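PDB 6ZTI: PlaB phospholipase from Legionella pneumophila, which probably hydrolyses phospholipids as an alpha/beta-hydrolase virulence factor and binds NAD(H), which drives tetramerization and thereby controls its activity. Local coordinates for residues B[352-364]-B[383-395]. Numbering follows the deposited sequence. Where two conformers were deposited one is given.
Sequences GNHLIDYDLYLTA and RNLNNRGKLTYFL. With SND (thionicotinamide-adenine-dinucleotide), chain O.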
loop_
_atom_site.group_PDB
_atom_site.type_symbol
_atom_site.label_atom_id
_atom_site.label_comp_id
_atom_site.label_asym_id
_atom_site.label_seq_id
_atom_site.Cartn_x
_atom_site.Cartn_y
_atom_site.Cartn_z
ATOM N N GLY B 352 21.282 13.391 -3.198
ATOM C CA GLY B 352 21.032 12.305 -2.279
ATOM C C GLY B 352 19.774 11.511 -2.531
ATOM O O GLY B 352 19.403 10.690 -1.684
ATOM N N ASN B 353 19.113 11.709 -3.660
ATOM C CA ASN B 353 17.874 11.006 -3.949
ATOM C C ASN B 353 18.137 9.781 -4.800
ATOM O O ASN B 353 18.983 9.804 -5.695
ATOM C CB ASN B 353 16.892 11.926 -4.672
ATOM C CG ASN B 353 16.492 13.105 -3.834
ATOM O OD1 ASN B 353 15.883 12.930 -2.776
ATOM N ND2 ASN B 353 16.827 14.321 -4.291
ATOM N N HIS B 354 17.420 8.702 -4.503
ATOM C CA HIS B 354 17.266 7.628 -5.462
ATOM C C HIS B 354 16.157 8.013 -6.429
ATOM O O HIS B 354 15.139 8.588 -6.033
ATOM C CB HIS B 354 16.953 6.310 -4.761
ATOM C CG HIS B 354 18.156 5.666 -4.146
ATOM N ND1 HIS B 354 18.883 4.682 -4.785
ATOM C CD2 HIS B 354 18.775 5.880 -2.960
ATOM C CE1 HIS B 354 19.892 4.312 -4.016
ATOM N NE2 HIS B 354 19.846 5.021 -2.901
ATOM N N LEU B 355 16.380 7.735 -7.706
ATOM C CA LEU B 355 15.407 8.047 -8.738
ATOM C C LEU B 355 14.465 6.866 -8.907
ATOM O O LEU B 355 14.917 5.728 -9.069
ATOM C CB LEU B 355 16.117 8.373 -10.049
ATOM C CG LEU B 355 17.126 9.519 -9.936
ATOM C CD1 LEU B 355 17.502 10.026 -11.328
ATOM C CD2 LEU B 355 16.581 10.657 -9.079
ATOM N N ILE B 356 13.161 7.141 -8.849
ATOM C CA ILE B 356 12.136 6.111 -8.973
ATOM C C ILE B 356 11.328 6.222 -10.258
ATOM O O ILE B 356 10.515 5.326 -10.532
ATOM C CB ILE B 356 11.178 6.125 -7.762
ATOM C CG1 ILE B 356 10.494 7.488 -7.627
ATOM C CG2 ILE B 356 11.926 5.828 -6.493
ATOM C CD1 ILE B 356 9.143 7.416 -6.952
ATOM N N ASP B 357 11.487 7.297 -11.032
ATOM C CA ASP B 357 10.706 7.523 -12.254
ATOM C C ASP B 357 11.665 7.745 -13.423
ATOM O O ASP B 357 12.159 8.861 -13.622
ATOM C CB ASP B 357 9.780 8.717 -12.097
ATOM C CG ASP B 357 8.872 8.602 -10.887
ATOM O OD1 ASP B 357 8.187 7.564 -10.743
ATOM O OD2 ASP B 357 8.847 9.558 -10.077
ATOM N N TYR B 358 11.911 6.700 -14.209
ATOM C CA TYR B 358 12.912 6.770 -15.269
ATOM C C TYR B 358 12.688 5.636 -16.260
ATOM O O TYR B 358 12.126 4.586 -15.921
ATOM C CB TYR B 358 14.334 6.681 -14.700
ATOM C CG TYR B 358 14.534 5.385 -13.980
ATOM C CD1 TYR B 358 14.228 5.271 -12.637
ATOM C CD2 TYR B 358 14.977 4.253 -14.652
ATOM C CE1 TYR B 358 14.376 4.068 -11.971
ATOM C CE2 TYR B 358 15.126 3.047 -13.996
ATOM C CZ TYR B 358 14.824 2.964 -12.658
ATOM O OH TYR B 358 14.972 1.774 -12.000
ATOM N N ASP B 359 13.154 5.865 -17.488
ATOM C CA ASP B 359 13.284 4.841 -18.520
ATOM C C ASP B 359 14.765 4.618 -18.800
ATOM O O ASP B 359 15.502 5.582 -19.048
ATOM C CB ASP B 359 12.589 5.260 -19.820
ATOM C CG ASP B 359 11.078 5.338 -19.693
ATOM O OD1 ASP B 359 10.474 4.456 -19.045
ATOM O OD2 ASP B 359 10.498 6.280 -20.270
ATOM N N LEU B 360 15.192 3.356 -18.788
ATOM C CA LEU B 360 16.582 2.984 -18.999
ATOM C C LEU B 360 16.705 2.118 -20.243
ATOM O O LEU B 360 16.056 1.069 -20.349
ATOM C CB LEU B 360 17.138 2.243 -17.785
ATOM C CG LEU B 360 18.647 2.039 -17.775
ATOM C CD1 LEU B 360 19.137 2.000 -16.355
ATOM C CD2 LEU B 360 19.027 0.748 -18.527
ATOM N N TYR B 361 17.587 2.525 -21.147
ATOM C CA TYR B 361 17.749 1.885 -22.442
ATOM C C TYR B 361 19.168 1.391 -22.610
ATOM O O TYR B 361 20.121 2.127 -22.339
ATOM C CB TYR B 361 17.453 2.846 -23.586
ATOM C CG TYR B 361 16.071 3.406 -23.594
ATOM C CD1 TYR B 361 15.786 4.592 -22.942
ATOM C CD2 TYR B 361 15.051 2.771 -24.279
ATOM C CE1 TYR B 361 14.524 5.115 -22.960
ATOM C CE2 TYR B 361 13.785 3.291 -24.300
ATOM C CZ TYR B 361 13.531 4.464 -23.642
ATOM O OH TYR B 361 12.269 4.983 -23.649
ATOM N N LEU B 362 19.298 0.154 -23.058
ATOM C CA LEU B 362 20.492 -0.284 -23.753
ATOM C C LEU B 362 20.465 0.253 -25.182
ATOM O O LEU B 362 19.404 0.378 -25.795
ATOM C CB LEU B 362 20.557 -1.812 -23.779
ATOM C CG LEU B 362 20.881 -2.595 -22.500
ATOM C CD1 LEU B 362 22.373 -2.751 -22.302
ATOM C CD2 LEU B 362 20.274 -1.956 -21.287
ATOM N N THR B 363 21.641 0.573 -25.717
ATOM C CA THR B 363 21.742 1.060 -27.082
ATOM C C THR B 363 22.884 0.346 -27.790
ATOM O O THR B 363 23.841 -0.104 -27.156
ATOM C CB THR B 363 21.980 2.553 -27.128
ATOM O OG1 THR B 363 23.204 2.852 -26.451
ATOM C CG2 THR B 363 20.827 3.314 -26.463
ATOM N N ALA B 364 22.792 0.276 -29.112
ATOM C CA ALA B 364 23.777 -0.451 -29.899
ATOM C C ALA B 364 23.745 0.065 -31.329
ATOM O O ALA B 364 22.924 0.907 -31.693
ATOM C CB ALA B 364 23.513 -1.954 -29.848
ATOM N N ARG B 383 12.933 -5.286 -10.809
ATOM C CA ARG B 383 13.109 -4.036 -10.094
ATOM C C ARG B 383 12.858 -4.290 -8.621
ATOM O O ARG B 383 11.858 -4.919 -8.253
ATOM C CB ARG B 383 12.179 -2.922 -10.594
ATOM C CG ARG B 383 12.623 -1.547 -10.095
ATOM C CD ARG B 383 11.764 -0.415 -10.650
ATOM N NE ARG B 383 10.408 -0.438 -10.114
ATOM C CZ ARG B 383 9.478 0.466 -10.398
ATOM N NH1 ARG B 383 9.758 1.470 -11.218
ATOM N NH2 ARG B 383 8.268 0.372 -9.853
ATOM N N ASN B 384 13.781 -3.818 -7.791
ATOM C CA ASN B 384 13.710 -4.071 -6.362
ATOM C C ASN B 384 12.461 -3.421 -5.776
ATOM O O ASN B 384 12.121 -2.274 -6.089
ATOM C CB ASN B 384 14.968 -3.545 -5.676
ATOM C CG ASN B 384 15.059 -3.968 -4.212
ATOM O OD1 ASN B 384 14.509 -3.317 -3.330
ATOM N ND2 ASN B 384 15.743 -5.072 -3.958
ATOM N N LEU B 385 11.769 -4.170 -4.923
ATOM C CA LEU B 385 10.518 -3.688 -4.351
ATOM C C LEU B 385 10.726 -2.695 -3.220
ATOM O O LEU B 385 9.817 -1.909 -2.933
ATOM C CB LEU B 385 9.687 -4.870 -3.843
ATOM C CG LEU B 385 9.322 -5.932 -4.885
ATOM C CD1 LEU B 385 8.439 -7.017 -4.250
ATOM C CD2 LEU B 385 8.626 -5.317 -6.078
ATOM N N ASN B 386 11.885 -2.714 -2.566
ATOM C CA ASN B 386 12.164 -1.758 -1.501
ATOM C C ASN B 386 12.794 -0.470 -2.019
ATOM O O ASN B 386 12.609 0.588 -1.410
ATOM C CB ASN B 386 13.071 -2.411 -0.455
ATOM C CG ASN B 386 12.367 -3.517 0.320
ATOM O OD1 ASN B 386 11.258 -3.328 0.820
ATOM N ND2 ASN B 386 13.013 -4.673 0.427
ATOM N N ASN B 387 13.522 -0.526 -3.134
ATOM C CA ASN B 387 14.177 0.644 -3.716
ATOM C C ASN B 387 13.951 0.592 -5.223
ATOM O O ASN B 387 14.606 -0.189 -5.918
ATOM C CB ASN B 387 15.671 0.658 -3.383
ATOM C CG ASN B 387 16.369 1.902 -3.877
ATOM O OD1 ASN B 387 15.837 2.645 -4.711
ATOM N ND2 ASN B 387 17.574 2.135 -3.372
ATOM N N ARG B 388 13.063 1.445 -5.743
ATOM C CA ARG B 388 12.741 1.404 -7.165
ATOM C C ARG B 388 13.831 1.995 -8.045
ATOM O O ARG B 388 13.740 1.887 -9.273
ATOM C CB ARG B 388 11.424 2.125 -7.414
ATOM C CG ARG B 388 10.243 1.422 -6.771
ATOM C CD ARG B 388 8.993 2.270 -6.848
ATOM N NE ARG B 388 8.840 3.119 -5.669
ATOM C CZ ARG B 388 7.933 4.081 -5.551
ATOM N NH1 ARG B 388 7.096 4.336 -6.548
ATOM N NH2 ARG B 388 7.869 4.793 -4.438
ATOM N N GLY B 389 14.846 2.609 -7.461
ATOM C CA GLY B 389 16.011 2.997 -8.221
ATOM C C GLY B 389 16.983 1.864 -8.453
ATOM O O GLY B 389 18.111 2.102 -8.885
ATOM N N LYS B 390 16.604 0.633 -8.127
ATOM C CA LYS B 390 17.475 -0.520 -8.297
ATOM C C LYS B 390 16.837 -1.465 -9.303
ATOM O O LYS B 390 15.747 -1.995 -9.064
ATOM C CB LYS B 390 17.738 -1.216 -6.963
ATOM C CG LYS B 390 18.334 -0.293 -5.911
ATOM C CD LYS B 390 19.664 0.337 -6.309
ATOM C CE LYS B 390 20.764 -0.676 -6.416
ATOM N NZ LYS B 390 21.101 -1.296 -5.105
ATOM N N LEU B 391 17.524 -1.677 -10.418
ATOM C CA LEU B 391 16.977 -2.397 -11.558
ATOM C C LEU B 391 18.034 -3.371 -12.047
ATOM O O LEU B 391 19.162 -2.963 -12.326
ATOM C CB LEU B 391 16.565 -1.415 -12.667
ATOM C CG LEU B 391 16.092 -1.999 -13.996
ATOM C CD1 LEU B 391 14.737 -2.660 -13.818
ATOM C CD2 LEU B 391 16.025 -0.928 -15.060
ATOM N N THR B 392 17.684 -4.653 -12.141
ATOM C CA THR B 392 18.641 -5.684 -12.523
ATOM C C THR B 392 18.242 -6.281 -13.868
ATOM O O THR B 392 17.132 -6.803 -14.016
ATOM C CB THR B 392 18.732 -6.764 -11.436
ATOM O OG1 THR B 392 19.220 -6.181 -10.213
ATOM C CG2 THR B 392 19.671 -7.848 -11.848
ATOM N N TYR B 393 19.147 -6.215 -14.835
ATOM C CA TYR B 393 18.982 -6.879 -16.121
ATOM C C TYR B 393 19.898 -8.088 -16.183
ATOM O O TYR B 393 21.030 -8.046 -15.701
ATOM C CB TYR B 393 19.323 -5.949 -17.296
ATOM C CG TYR B 393 18.121 -5.281 -17.954
ATOM C CD1 TYR B 393 17.341 -4.384 -17.260
ATOM C CD2 TYR B 393 17.800 -5.542 -19.271
ATOM C CE1 TYR B 393 16.254 -3.776 -17.849
ATOM C CE2 TYR B 393 16.708 -4.931 -19.879
ATOM C CZ TYR B 393 15.948 -4.044 -19.168
ATOM O OH TYR B 393 14.863 -3.436 -19.767
ATOM N N PHE B 394 19.409 -9.142 -16.817
ATOM C CA PHE B 394 20.137 -10.377 -17.041
ATOM C C PHE B 394 20.167 -10.612 -18.541
ATOM O O PHE B 394 19.106 -10.691 -19.182
ATOM C CB PHE B 394 19.438 -11.517 -16.293
ATOM C CG PHE B 394 20.247 -12.775 -16.176
ATOM C CD1 PHE B 394 21.587 -12.731 -15.799
ATOM C CD2 PHE B 394 19.652 -14.006 -16.394
ATOM C CE1 PHE B 394 22.308 -13.888 -15.689
ATOM C CE2 PHE B 394 20.370 -15.162 -16.278
ATOM C CZ PHE B 394 21.702 -15.104 -15.933
ATOM N N LEU B 395 21.372 -10.720 -19.095
ATOM C CA LEU B 395 21.587 -10.699 -20.529
ATOM C C LEU B 395 22.392 -11.909 -20.966
ATOM O O LEU B 395 23.233 -12.427 -20.222
ATOM C CB LEU B 395 22.348 -9.436 -20.976
ATOM C CG LEU B 395 21.816 -8.101 -20.468
ATOM C CD1 LEU B 395 22.785 -7.000 -20.913
ATOM C CD2 LEU B 395 20.415 -7.830 -20.953
HETATM P PA SND O . 8.304 -5.871 -15.144
HETATM O O1A SND O . 8.384 -6.965 -14.150
HETATM O O2A SND O . 8.923 -6.176 -16.499
HETATM O O5B SND O . 8.988 -4.494 -14.623
HETATM C C5B SND O . 8.817 -4.138 -13.236
HETATM C C4B SND O . 9.073 -2.664 -13.051
HETATM O O4B SND O . 10.404 -2.338 -13.514
HETATM C C3B SND O . 8.125 -1.731 -13.804
HETATM O O3B SND O . 7.819 -0.588 -13.014
HETATM C C2B SND O . 8.936 -1.369 -15.043
HETATM O O2B SND O . 8.566 -0.123 -15.615
HETATM C C1B SND O . 10.328 -1.273 -14.438
HETATM N N9A SND O . 11.398 -1.433 -15.412
HETATM C C8A SND O . 11.752 -2.586 -16.059
HETATM N N7A SND O . 12.652 -2.418 -16.999
HETATM C C5A SND O . 12.910 -1.057 -16.962
HETATM C C6A SND O . 13.727 -0.229 -17.753
HETATM N N6A SND O . 14.533 -0.690 -18.717
HETATM N N1A SND O . 13.704 1.095 -17.503
HETATM C C2A SND O . 12.947 1.548 -16.500
HETATM N N3A SND O . 12.150 0.864 -15.676
HETATM C C4A SND O . 12.160 -0.439 -15.977
HETATM O O3 SND O . 6.790 -5.472 -15.403
HETATM P PN SND O . 5.984 -4.319 -16.165
HETATM O O1N SND O . 6.819 -3.787 -17.265
HETATM O O2N SND O . 5.467 -3.383 -15.142
HETATM O O5D SND O . 4.807 -5.242 -16.749
HETATM C C5D SND O . 3.607 -5.488 -15.979
HETATM C C4D SND O . 3.079 -6.891 -16.219
HETATM O O4D SND O . 2.983 -7.152 -17.642
HETATM C C3D SND O . 3.924 -8.039 -15.664
HETATM O O3D SND O . 3.082 -9.153 -15.347
HETATM C C2D SND O . 4.837 -8.355 -16.849
HETATM O O2D SND O . 5.369 -9.671 -16.793
HETATM C C1D SND O . 3.840 -8.211 -17.991
HETATM N N1N SND O . 4.569 -7.836 -19.275
HETATM C C2N SND O . 4.845 -6.535 -19.473
HETATM C C3N SND O . 5.448 -6.126 -20.644
HETATM C C7N SND O . 5.658 -4.679 -20.915
HETATM S S7N SND O . 5.201 -4.009 -22.366
HETATM N N7N SND O . 6.157 -3.953 -19.935
HETATM C C4N SND O . 5.765 -7.086 -21.600
HETATM C C5N SND O . 5.485 -8.418 -21.365
HETATM C C6N SND O . 4.884 -8.782 -20.183
#
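Tyr-358 and Arg-388 are joined by a hydrogen bond between 352-364 and 383-395: the phenol OH donates to the carbonyl O of Arg-388 at 3.0 Å, in the carbonyl plane. With CG wedged between its backbone N and carbonyl carbon, the ring reaches across from the start of strand 358-364, and the acceptor sits at its edge. That carbonyl belongs to the type I turn Asn-387 to Lys-390, which is braced by an Asx turn from Asn-387 OD1 to the Gly-389 N. The amide of Asn-387 stands nearly upright on the His-354 ring, planes 79° apart, with ND2 over one face, toward the rim; ND2 is hydrogen-bonded to Asp-171. The CA of Gly-389 lies tight against Leu-355 O, at 3.1 Å.

Van der Waals contacts flank this junction. Ile-356 CD1 lies over one face of the Arg-388 guanidinium, 3.7 Å from NH1, while CD2 of Leu-391 makes apolar contacts with the Tyr-358 ring and Leu-360 CB.

Farther along, the adenine of thionicotinamide-adenine-dinucleotide bridges the diverging strands. Leu-360 grips it with its backbone, N donating to N1A and O accepting from N6A at 2.8 Å in an almost straight bond (174°). N6A also donates to Tyr-393 OH (3.0 Å), so both strands hold one amino group. Leu-391 packs its methyls on the purine, CD2 lying 3.6 Å from C6A, and the ribose O3B lies over one face of the Arg-383 guanidinium.

Asp-359 and Tyr-361 pack on Val-208 of the second subunit, consistent with the dinucleotide's role in tetramerization. The two strands run at 25° without pairing: 358-364 pairs with 412-419, whereas 390-396 lies between 340-349 and 378-383 in the same mixed sheet.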